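Local coordinates for tumor necrosis factor receptor superfamily member 16 (Rattus norvegicus, PDB 4F42), which binds neurotrophins with low affinity as a cell-surface receptor and probably passes signals into the cell through its intracellular death domain, at residues 19-32 / 70-83. Sequence-based numbering, arbitrary orientation.
With MNB (5-mercapto-2-nitro-benzoic acid), chain C.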
ATOM      1  N   LEU A  19       0.338   8.101  -4.641  1.00 25.77           N
ATOM      2  CA  LEU A  19      -0.877   7.678  -5.334  1.00 25.27           C
ATOM      3  C   LEU A  19      -1.933   7.141  -4.384  1.00 24.93           C
ATOM      4  O   LEU A  19      -3.118   7.088  -4.730  1.00 24.54           O
ATOM      5  CB  LEU A  19      -0.549   6.640  -6.424  1.00 24.95           C
ATOM      6  CG  LEU A  19       0.181   7.206  -7.646  1.00 24.89           C
ATOM      7  CD1 LEU A  19       0.780   6.087  -8.478  1.00 24.66           C
ATOM      8  CD2 LEU A  19      -0.738   8.091  -8.491  1.00 23.64           C
ATOM      9  N   LEU A  20      -1.492   6.746  -3.189  1.00 25.04           N
ATOM     10  CA  LEU A  20      -2.389   6.215  -2.164  1.00 25.51           C
ATOM     11  C   LEU A  20      -2.861   7.277  -1.165  1.00 26.32           C
ATOM     12  O   LEU A  20      -3.425   6.948  -0.115  1.00 26.42           O
ATOM     13  CB  LEU A  20      -1.743   5.028  -1.446  1.00 25.09           C
ATOM     14  CG  LEU A  20      -1.317   3.847  -2.324  1.00 24.53           C
ATOM     15  CD1 LEU A  20      -0.522   2.828  -1.513  1.00 23.15           C
ATOM     16  CD2 LEU A  20      -2.508   3.205  -2.998  1.00 22.63           C
ATOM     17  N   ASN A  21      -2.643   8.545  -1.520  1.00 27.39           N
ATOM     18  CA  ASN A  21      -3.087   9.700  -0.738  1.00 28.62           C
ATOM     19  C   ASN A  21      -4.603   9.763  -0.576  1.00 28.42           C
ATOM     20  O   ASN A  21      -5.340   9.010  -1.224  1.00 28.73           O
ATOM     21  CB  ASN A  21      -2.550  11.023  -1.336  1.00 29.32           C
ATOM     22  CG  ASN A  21      -3.150  11.355  -2.717  1.00 31.67           C
ATOM     23  OD1 ASN A  21      -4.372  11.437  -2.888  1.00 34.44           O
ATOM     24  ND2 ASN A  21      -2.277  11.581  -3.697  1.00 34.24           N
ATOM     25  N   GLY A  22      -5.059  10.671   0.286  1.00 28.41           N
ATOM     26  CA  GLY A  22      -6.479  10.813   0.584  1.00 27.72           C
ATOM     27  C   GLY A  22      -6.871   9.620   1.417  1.00 27.50           C
ATOM     28  O   GLY A  22      -6.184   9.295   2.387  1.00 27.23           O
ATOM     29  N   ASP A  23      -7.951   8.951   1.015  1.00 27.20           N
ATOM     30  CA  ASP A  23      -8.424   7.756   1.711  1.00 27.23           C
ATOM     31  C   ASP A  23      -8.079   6.439   1.010  1.00 26.24           C
ATOM     32  O   ASP A  23      -8.433   5.367   1.501  1.00 26.70           O
ATOM     33  CB  ASP A  23      -9.931   7.838   1.960  1.00 27.93           C
ATOM     34  CG  ASP A  23     -10.323   9.060   2.784  1.00 30.66           C
ATOM     35  OD1 ASP A  23      -9.891   9.168   3.960  1.00 31.18           O
ATOM     36  OD2 ASP A  23     -11.072   9.908   2.240  1.00 33.90           O
ATOM     37  N   THR A  24      -7.380   6.510  -0.115  1.00 24.88           N
ATOM     38  CA  THR A  24      -7.061   5.308  -0.885  1.00 23.72           C
ATOM     39  C   THR A  24      -6.302   4.259  -0.052  1.00 23.09           C
ATOM     40  O   THR A  24      -6.555   3.055  -0.181  1.00 22.75           O
ATOM     41  CB  THR A  24      -6.304   5.649  -2.184  1.00 23.66           C
ATOM     42  OG1 THR A  24      -6.940   6.763  -2.826  1.00 24.04           O
ATOM     43  CG2 THR A  24      -6.324   4.474  -3.133  1.00 23.46           C
ATOM     44  N   TRP A  25      -5.404   4.718   0.822  1.00 22.42           N
ATOM     45  CA  TRP A  25      -4.644   3.811   1.688  1.00 21.71           C
ATOM     46  C   TRP A  25      -5.561   3.022   2.627  1.00 21.81           C
ATOM     47  O   TRP A  25      -5.312   1.843   2.900  1.00 21.75           O
ATOM     48  CB  TRP A  25      -3.559   4.561   2.472  1.00 21.36           C
ATOM     49  CG  TRP A  25      -4.075   5.465   3.550  1.00 20.25           C
ATOM     50  CD1 TRP A  25      -4.536   6.738   3.397  1.00 19.44           C
ATOM     51  CD2 TRP A  25      -4.188   5.162   4.949  1.00 19.36           C
ATOM     52  NE1 TRP A  25      -4.925   7.249   4.608  1.00 19.55           N
ATOM     53  CE2 TRP A  25      -4.718   6.305   5.579  1.00 18.86           C
ATOM     54  CE3 TRP A  25      -3.885   4.037   5.730  1.00 18.53           C
ATOM     55  CZ2 TRP A  25      -4.957   6.358   6.955  1.00 18.24           C
ATOM     56  CZ3 TRP A  25      -4.128   4.089   7.094  1.00 17.74           C
ATOM     57  CH2 TRP A  25      -4.660   5.241   7.692  1.00 18.24           C
ATOM     58  N   ARG A  26      -6.619   3.674   3.105  1.00 21.53           N
ATOM     59  CA  ARG A  26      -7.640   3.000   3.921  1.00 21.63           C
ATOM     60  C   ARG A  26      -8.359   1.893   3.136  1.00 21.13           C
ATOM     61  O   ARG A  26      -8.525   0.783   3.632  1.00 21.51           O
ATOM     62  CB  ARG A  26      -8.643   4.011   4.491  1.00 21.43           C
ATOM     63  CG  ARG A  26      -7.993   5.154   5.291  1.00 22.87           C
ATOM     64  CD  ARG A  26      -9.028   6.068   5.939  1.00 24.87           C
ATOM     65  NE  ARG A  26      -9.893   5.289   6.825  1.00 28.89           N
ATOM     66  CZ  ARG A  26      -9.760   5.218   8.151  1.00 29.59           C
ATOM     67  NH1 ARG A  26      -8.810   5.908   8.778  1.00 29.45           N
ATOM     68  NH2 ARG A  26     -10.593   4.460   8.850  1.00 29.46           N
ATOM     69  N   HIS A  27      -8.760   2.195   1.907  1.00 20.65           N
ATOM     70  CA  HIS A  27      -9.442   1.219   1.052  1.00 20.22           C
ATOM     71  C   HIS A  27      -8.524   0.023   0.799  1.00 19.87           C
ATOM     72  O   HIS A  27      -8.941  -1.131   0.922  1.00 19.37           O
ATOM     73  CB  HIS A  27      -9.892   1.864  -0.272  1.00 20.10           C
ATOM     74  CG  HIS A  27     -10.570   3.194  -0.101  1.00 19.79           C
ATOM     75  ND1 HIS A  27     -10.452   4.214  -1.020  1.00 19.11           N
ATOM     76  CD2 HIS A  27     -11.354   3.675   0.896  1.00 18.19           C
ATOM     77  CE1 HIS A  27     -11.148   5.260  -0.605  1.00 18.92           C
ATOM     78  NE2 HIS A  27     -11.706   4.956   0.553  1.00 17.70           N
ATOM     79  N   LEU A  28      -7.266   0.321   0.480  1.00 19.55           N
ATOM     80  CA  LEU A  28      -6.249  -0.706   0.243  1.00 19.33           C
ATOM     81  C   LEU A  28      -5.989  -1.557   1.480  1.00 19.26           C
ATOM     82  O   LEU A  28      -5.935  -2.786   1.395  1.00 19.65           O
ATOM     83  CB  LEU A  28      -4.950  -0.065  -0.246  1.00 19.16           C
ATOM     84  CG  LEU A  28      -3.708  -0.935  -0.368  1.00 19.28           C
ATOM     85  CD1 LEU A  28      -3.898  -1.974  -1.457  1.00 19.33           C
ATOM     86  CD2 LEU A  28      -2.518  -0.054  -0.679  1.00 19.44           C
ATOM     87  N   ALA A  29      -5.828  -0.904   2.627  1.00 19.16           N
ATOM     88  CA  ALA A  29      -5.596  -1.613   3.871  1.00 19.08           C
ATOM     89  C   ALA A  29      -6.725  -2.608   4.143  1.00 19.08           C
ATOM     90  O   ALA A  29      -6.465  -3.745   4.527  1.00 19.28           O
ATOM     91  CB  ALA A  29      -5.442  -0.649   5.004  1.00 19.16           C
ATOM     92  N   GLY A  30      -7.971  -2.185   3.917  1.00 18.76           N
ATOM     93  CA  GLY A  30      -9.123  -3.081   4.013  1.00 18.27           C
ATOM     94  C   GLY A  30      -8.921  -4.347   3.199  1.00 18.20           C
ATOM     95  O   GLY A  30      -9.111  -5.452   3.704  1.00 18.09           O
ATOM     96  N   GLU A  31      -8.512  -4.172   1.940  1.00 18.02           N
ATOM     97  CA  GLU A  31      -8.229  -5.274   1.017  1.00 17.85           C
ATOM     98  C   GLU A  31      -7.070  -6.163   1.488  1.00 17.88           C
ATOM     99  O   GLU A  31      -7.086  -7.379   1.285  1.00 17.80           O
ATOM    100  CB  GLU A  31      -7.958  -4.716  -0.388  1.00 17.81           C
ATOM    101  CG  GLU A  31      -7.639  -5.742  -1.472  1.00 17.34           C
ATOM    102  CD  GLU A  31      -8.716  -6.810  -1.670  1.00 18.41           C
ATOM    103  OE1 GLU A  31      -9.922  -6.538  -1.433  1.00 18.26           O
ATOM    104  OE2 GLU A  31      -8.348  -7.932  -2.089  1.00 17.03           O
ATOM    105  N   LEU A  32      -6.073  -5.553   2.122  1.00 18.23           N
ATOM    106  CA  LEU A  32      -4.927  -6.300   2.651  1.00 18.41           C
ATOM    107  C   LEU A  32      -5.262  -7.041   3.959  1.00 18.94           C
ATOM    108  O   LEU A  32      -4.443  -7.806   4.486  1.00 19.19           O
ATOM    109  CB  LEU A  32      -3.715  -5.380   2.809  1.00 18.07           C
ATOM    110  CG  LEU A  32      -3.140  -4.726   1.545  1.00 16.96           C
ATOM    111  CD1 LEU A  32      -2.094  -3.705   1.936  1.00 15.40           C
ATOM    112  CD2 LEU A  32      -2.540  -5.759   0.609  1.00 16.27           C
ATOM    113  N   ALA A  70      -3.923  -6.352  -4.987  1.00 15.81           N
ATOM    114  CA  ALA A  70      -4.833  -5.681  -4.046  1.00 15.91           C
ATOM    115  C   ALA A  70      -5.481  -4.439  -4.651  1.00 15.75           C
ATOM    116  O   ALA A  70      -6.659  -4.179  -4.418  1.00 16.37           O
ATOM    117  CB  ALA A  70      -4.112  -5.328  -2.750  1.00 15.67           C
ATOM    118  N   LEU A  71      -4.715  -3.695  -5.443  1.00 15.30           N
ATOM    119  CA  LEU A  71      -5.201  -2.466  -6.060  1.00 15.11           C
ATOM    120  C   LEU A  71      -6.215  -2.723  -7.166  1.00 15.45           C
ATOM    121  O   LEU A  71      -7.220  -2.020  -7.244  1.00 16.10           O
ATOM    122  CB  LEU A  71      -4.040  -1.608  -6.575  1.00 14.57           C
ATOM    123  CG  LEU A  71      -3.168  -0.927  -5.518  1.00 14.25           C
ATOM    124  CD1 LEU A  71      -1.841  -0.431  -6.127  1.00 14.65           C
ATOM    125  CD2 LEU A  71      -3.915   0.224  -4.832  1.00 12.78           C
ATOM    126  N   ARG A  72      -5.953  -3.703  -8.026  1.00 15.64           N
ATOM    127  CA  ARG A  72      -6.941  -4.137  -9.011  1.00 16.28           C
ATOM    128  C   ARG A  72      -8.261  -4.499  -8.332  1.00 16.80           C
ATOM    129  O   ARG A  72      -9.324  -4.175  -8.836  1.00 16.90           O
ATOM    130  CB  ARG A  72      -6.444  -5.356  -9.798  1.00 16.11           C
ATOM    131  CG  ARG A  72      -5.255  -5.090 -10.742  1.00 16.87           C
ATOM    132  CD  ARG A  72      -4.927  -6.297 -11.648  1.00 16.03           C
ATOM    133  NE  ARG A  72      -4.580  -7.494 -10.884  1.00 16.28           N
ATOM    134  CZ  ARG A  72      -5.456  -8.418 -10.499  1.00 16.23           C
ATOM    135  NH1 ARG A  72      -6.732  -8.307 -10.825  1.00 16.25           N
ATOM    136  NH2 ARG A  72      -5.054  -9.464  -9.790  1.00 17.25           N
ATOM    137  N   ARG A  73      -8.179  -5.156  -7.179  1.00 17.51           N
ATOM    138  CA  ARG A  73      -9.361  -5.664  -6.493  1.00 18.35           C
ATOM    139  C   ARG A  73     -10.257  -4.590  -5.891  1.00 18.29           C
ATOM    140  O   ARG A  73     -11.462  -4.787  -5.805  1.00 18.27           O
ATOM    141  CB  ARG A  73      -8.973  -6.702  -5.443  1.00 18.53           C
ATOM    142  CG  ARG A  73      -8.720  -8.051  -6.053  1.00 20.11           C
ATOM    143  CD  ARG A  73      -7.595  -8.749  -5.344  1.00 23.54           C
ATOM    144  NE  ARG A  73      -7.546 -10.163  -5.671  1.00 26.43           N
ATOM    145  CZ  ARG A  73      -6.723 -11.032  -5.098  1.00 29.61           C
ATOM    146  NH1 ARG A  73      -5.868 -10.615  -4.167  1.00 30.32           N
ATOM    147  NH2 ARG A  73      -6.750 -12.316  -5.451  1.00 29.79           N
ATOM    148  N   ILE A  74      -9.675  -3.470  -5.470  1.00 18.68           N
ATOM    149  CA  ILE A  74     -10.467  -2.309  -5.054  1.00 18.94           C
ATOM    150  C   ILE A  74     -10.815  -1.397  -6.253  1.00 19.80           C
ATOM    151  O   ILE A  74     -11.158  -0.228  -6.076  1.00 19.89           O
ATOM    152  CB  ILE A  74      -9.784  -1.488  -3.909  1.00 18.85           C
ATOM    153  CG1 ILE A  74      -8.414  -0.964  -4.337  1.00 17.72           C
ATOM    154  CG2 ILE A  74      -9.716  -2.299  -2.605  1.00 18.22           C
ATOM    155  CD1 ILE A  74      -7.873   0.119  -3.443  1.00 16.15           C
ATOM    156  N   GLN A  75     -10.731  -1.944  -7.466  1.00 20.61           N
ATOM    157  CA  GLN A  75     -11.010  -1.200  -8.719  1.00 22.01           C
ATOM    158  C   GLN A  75     -10.139   0.038  -8.883  1.00 21.94           C
ATOM    159  O   GLN A  75     -10.615   1.072  -9.354  1.00 22.18           O
ATOM    160  CB  GLN A  75     -12.494  -0.796  -8.874  1.00 22.24           C
ATOM    161  CG  GLN A  75     -13.539  -1.730  -8.237  1.00 25.57           C
ATOM    162  CD  GLN A  75     -13.605  -3.109  -8.876  1.00 29.79           C
ATOM    163  OE1 GLN A  75     -13.263  -3.288 -10.054  1.00 31.19           O
ATOM    164  NE2 GLN A  75     -14.058  -4.097  -8.099  1.00 30.77           N
ATOM    165  N   ARG A  76      -8.871  -0.063  -8.495  1.00 22.08           N
ATOM    166  CA  ARG A  76      -7.923   1.020  -8.720  1.00 21.84           C
ATOM    167  C   ARG A  76      -6.798   0.556  -9.643  1.00 22.14           C
ATOM    168  O   ARG A  76      -5.616   0.760  -9.364  1.00 22.34           O
ATOM    169  CB  ARG A  76      -7.379   1.578  -7.405  1.00 21.63           C
ATOM    170  CG  ARG A  76      -8.412   2.243  -6.484  1.00 21.41           C
ATOM    171  CD  ARG A  76      -9.040   3.541  -7.038  1.00 22.52           C
ATOM    172  NE  ARG A  76      -8.090   4.470  -7.674  1.00 22.76           N
ATOM    173  CZ  ARG A  76      -7.630   5.597  -7.128  1.00 22.52           C
ATOM    174  NH1 ARG A  76      -8.014   5.970  -5.912  1.00 22.89           N
ATOM    175  NH2 ARG A  76      -6.784   6.367  -7.809  1.00 21.47           N
ATOM    176  N   ALA A  77      -7.179  -0.072 -10.753  1.00 22.23           N
ATOM    177  CA  ALA A  77      -6.224  -0.443 -11.789  1.00 22.36           C
ATOM    178  C   ALA A  77      -5.521   0.787 -12.383  1.00 22.54           C
ATOM    179  O   ALA A  77      -4.387   0.679 -12.861  1.00 22.55           O
ATOM    180  CB  ALA A  77      -6.897  -1.265 -12.872  1.00 22.37           C
ATOM    181  N   ASP A  78      -6.176   1.952 -12.326  1.00 22.52           N
ATOM    182  CA  ASP A  78      -5.549   3.221 -12.748  1.00 22.79           C
ATOM    183  C   ASP A  78      -4.213   3.497 -12.032  1.00 22.87           C
ATOM    184  O   ASP A  78      -3.258   3.974 -12.657  1.00 23.19           O
ATOM    185  CB  ASP A  78      -6.515   4.413 -12.596  1.00 22.72           C
ATOM    186  CG  ASP A  78      -6.892   4.690 -11.145  1.00 22.66           C
ATOM    187  OD1 ASP A  78      -7.477   3.797 -10.499  1.00 22.57           O
ATOM    188  OD2 ASP A  78      -6.609   5.804 -10.653  1.00 21.06           O
ATOM    189  N   ILE A  79      -4.136   3.170 -10.740  1.00 22.89           N
ATOM    190  CA  ILE A  79      -2.876   3.286  -9.993  1.00 22.66           C
ATOM    191  C   ILE A  79      -1.843   2.256 -10.486  1.00 23.02           C
ATOM    192  O   ILE A  79      -0.660   2.570 -10.623  1.00 22.78           O
ATOM    193  CB  ILE A  79      -3.082   3.176  -8.457  1.00 22.43           C
ATOM    194  CG1 ILE A  79      -4.052   4.256  -7.963  1.00 21.44           C
ATOM    195  CG2 ILE A  79      -1.731   3.273  -7.721  1.00 21.19           C
ATOM    196  CD1 ILE A  79      -4.279   4.269  -6.434  1.00 20.15           C
ATOM    197  N   VAL A  80      -2.305   1.040 -10.771  1.00 23.33           N
ATOM    198  CA  VAL A  80      -1.433  -0.011 -11.306  1.00 23.71           C
ATOM    199  C   VAL A  80      -0.886   0.409 -12.679  1.00 24.36           C
ATOM    200  O   VAL A  80       0.315   0.297 -12.931  1.00 24.47           O
ATOM    201  CB  VAL A  80      -2.152  -1.395 -11.373  1.00 23.51           C
ATOM    202  CG1 VAL A  80      -1.228  -2.466 -11.909  1.00 23.55           C
ATOM    203  CG2 VAL A  80      -2.665  -1.802 -10.006  1.00 22.41           C
ATOM    204  N   GLU A  81      -1.764   0.926 -13.540  1.00 25.23           N
ATOM    205  CA  GLU A  81      -1.369   1.435 -14.860  1.00 25.96           C
ATOM    206  C   GLU A  81      -0.337   2.559 -14.722  1.00 25.83           C
ATOM    207  O   GLU A  81       0.691   2.555 -15.407  1.00 25.92           O
ATOM    208  CB  GLU A  81      -2.587   1.932 -15.671  1.00 26.24           C
ATOM    209  CG  GLU A  81      -3.704   0.903 -15.957  1.00 28.56           C
ATOM    210  CD  GLU A  81      -3.271  -0.267 -16.869  1.00 33.36           C
ATOM    211  OE1 GLU A  81      -2.153  -0.214 -17.435  1.00 34.47           O
ATOM    212  OE2 GLU A  81      -4.054  -1.252 -17.013  1.00 34.15           O
ATOM    213  N   SER A  82      -0.612   3.497 -13.816  1.00 25.75           N
ATOM    214  CA  SER A  82       0.235   4.673 -13.605  1.00 25.92           C
ATOM    215  C   SER A  82       1.638   4.335 -13.097  1.00 26.12           C
ATOM    216  O   SER A  82       2.621   4.995 -13.457  1.00 26.09           O
ATOM    217  CB  SER A  82      -0.454   5.647 -12.646  1.00 26.07           C
ATOM    218  OG  SER A  82       0.353   6.783 -12.399  1.00 26.47           O
ATOM    219  N   LEU A  83       1.720   3.303 -12.267  1.00 26.29           N
ATOM    220  CA  LEU A  83       2.986   2.871 -11.698  1.00 26.67           C
ATOM    221  C   LEU A  83       3.793   2.051 -12.680  1.00 27.19           C
ATOM    222  O   LEU A  83       5.018   2.015 -12.601  1.00 27.17           O
ATOM    223  CB  LEU A  83       2.756   2.061 -10.417  1.00 26.32           C
ATOM    224  CG  LEU A  83       2.416   2.862  -9.162  1.00 25.31           C
ATOM    225  CD1 LEU A  83       1.865   1.940  -8.099  1.00 23.51           C
ATOM    226  CD2 LEU A  83       3.636   3.643  -8.654  1.00 24.43           C
TER
HETATM  227  C6  MNB C 102       6.661  -1.905 -12.032  1.00 30.00           C
HETATM  228  C1  MNB C 102       7.329  -1.286 -10.977  1.00 31.60           C
HETATM  229  C2  MNB C 102       6.526  -0.677  -9.862  1.00 32.17           C
HETATM  230  C3  MNB C 102       5.137  -0.764  -9.917  1.00 31.33           C
HETATM  231  C4  MNB C 102       4.524  -1.392 -10.991  1.00 30.36           C
HETATM  232  C5  MNB C 102       5.267  -1.951 -12.028  1.00 29.86           C
HETATM  233  S5  MNB C 102       4.430  -2.703 -13.295  1.00 27.80           S
HETATM  234  C10 MNB C 102       8.828  -1.239 -11.008  1.00 31.91           C
HETATM  235  O12 MNB C 102       9.359  -0.292 -11.618  1.00 33.81           O
HETATM  236  O11 MNB C 102       9.509  -2.124 -10.442  1.00 31.45           O
HETATM  237  N7  MNB C 102       7.108  -0.039  -8.750  1.00 33.22           N
HETATM  238  O9  MNB C 102       6.424   0.634  -7.996  1.00 32.64           O
HETATM  239  O8  MNB C 102       8.296  -0.160  -8.498  1.00 35.01           O
HETATM  240  O   HOH W   1      -6.122  -8.765  -2.470  1.00 26.24           O
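Helix 24-32 lies against the end of helix 64-73, with E31 CA 6.1 Å from A70 CA and L28 CA 6.6 Å from L71 CA, while L19, ending the helix before it, faces I79 on helix 77-84. The joint is a worked example of one helix packing against the turn between two others: a Schellman motif, with Q75 at positive phi, stops helix 64-73, and the apolar side chains round this bend meet residues 19-32. The CB of A70 lies between two leucines, A70 CB being 3.6 Å from L28 CD1 and 3.7 Å from L32 CD2. With its CG anti to the backbone N (chi1 172°), L28 also brings CD1 near L71 CD2, which in turn meets L20 CD2. I74 spreads over the flank of helix 24-32, CG2 against E31 CB and CD1 near the backbone of L28. I79 CD1 packs 3.5 Å from L19 O, meets T24 CG2 tip to tip, and lies under one face of the R76 guanidinium. D78 grips that group side-on in a salt bridge, R76 NE to D78 OD1 3.0 Å (169°) and R76 NH2 to D78 OD2 2.9 Å; R76 NH1 lies 3.4 Å from T24 OG1. T24 OG1 itself donates to N21 O within the turn. The side chains of L19 and L83 run past each other in opposite directions, L19 CD1 beside L83 CG, and L83 CB touches the bound 5-mercapto-2-nitro-benzoic acid. V49 and W56 of helix 48-56 touch L20 and L32. The chemistry is thus mainly hydrophobic within this six-helix death domain; the charged groups lie toward the more exposed edge, where the E31 carboxylate rests on R73 CB and CD, its OE2 well out of the guanidinium plane, so that any direct attraction is probably one of charge alone.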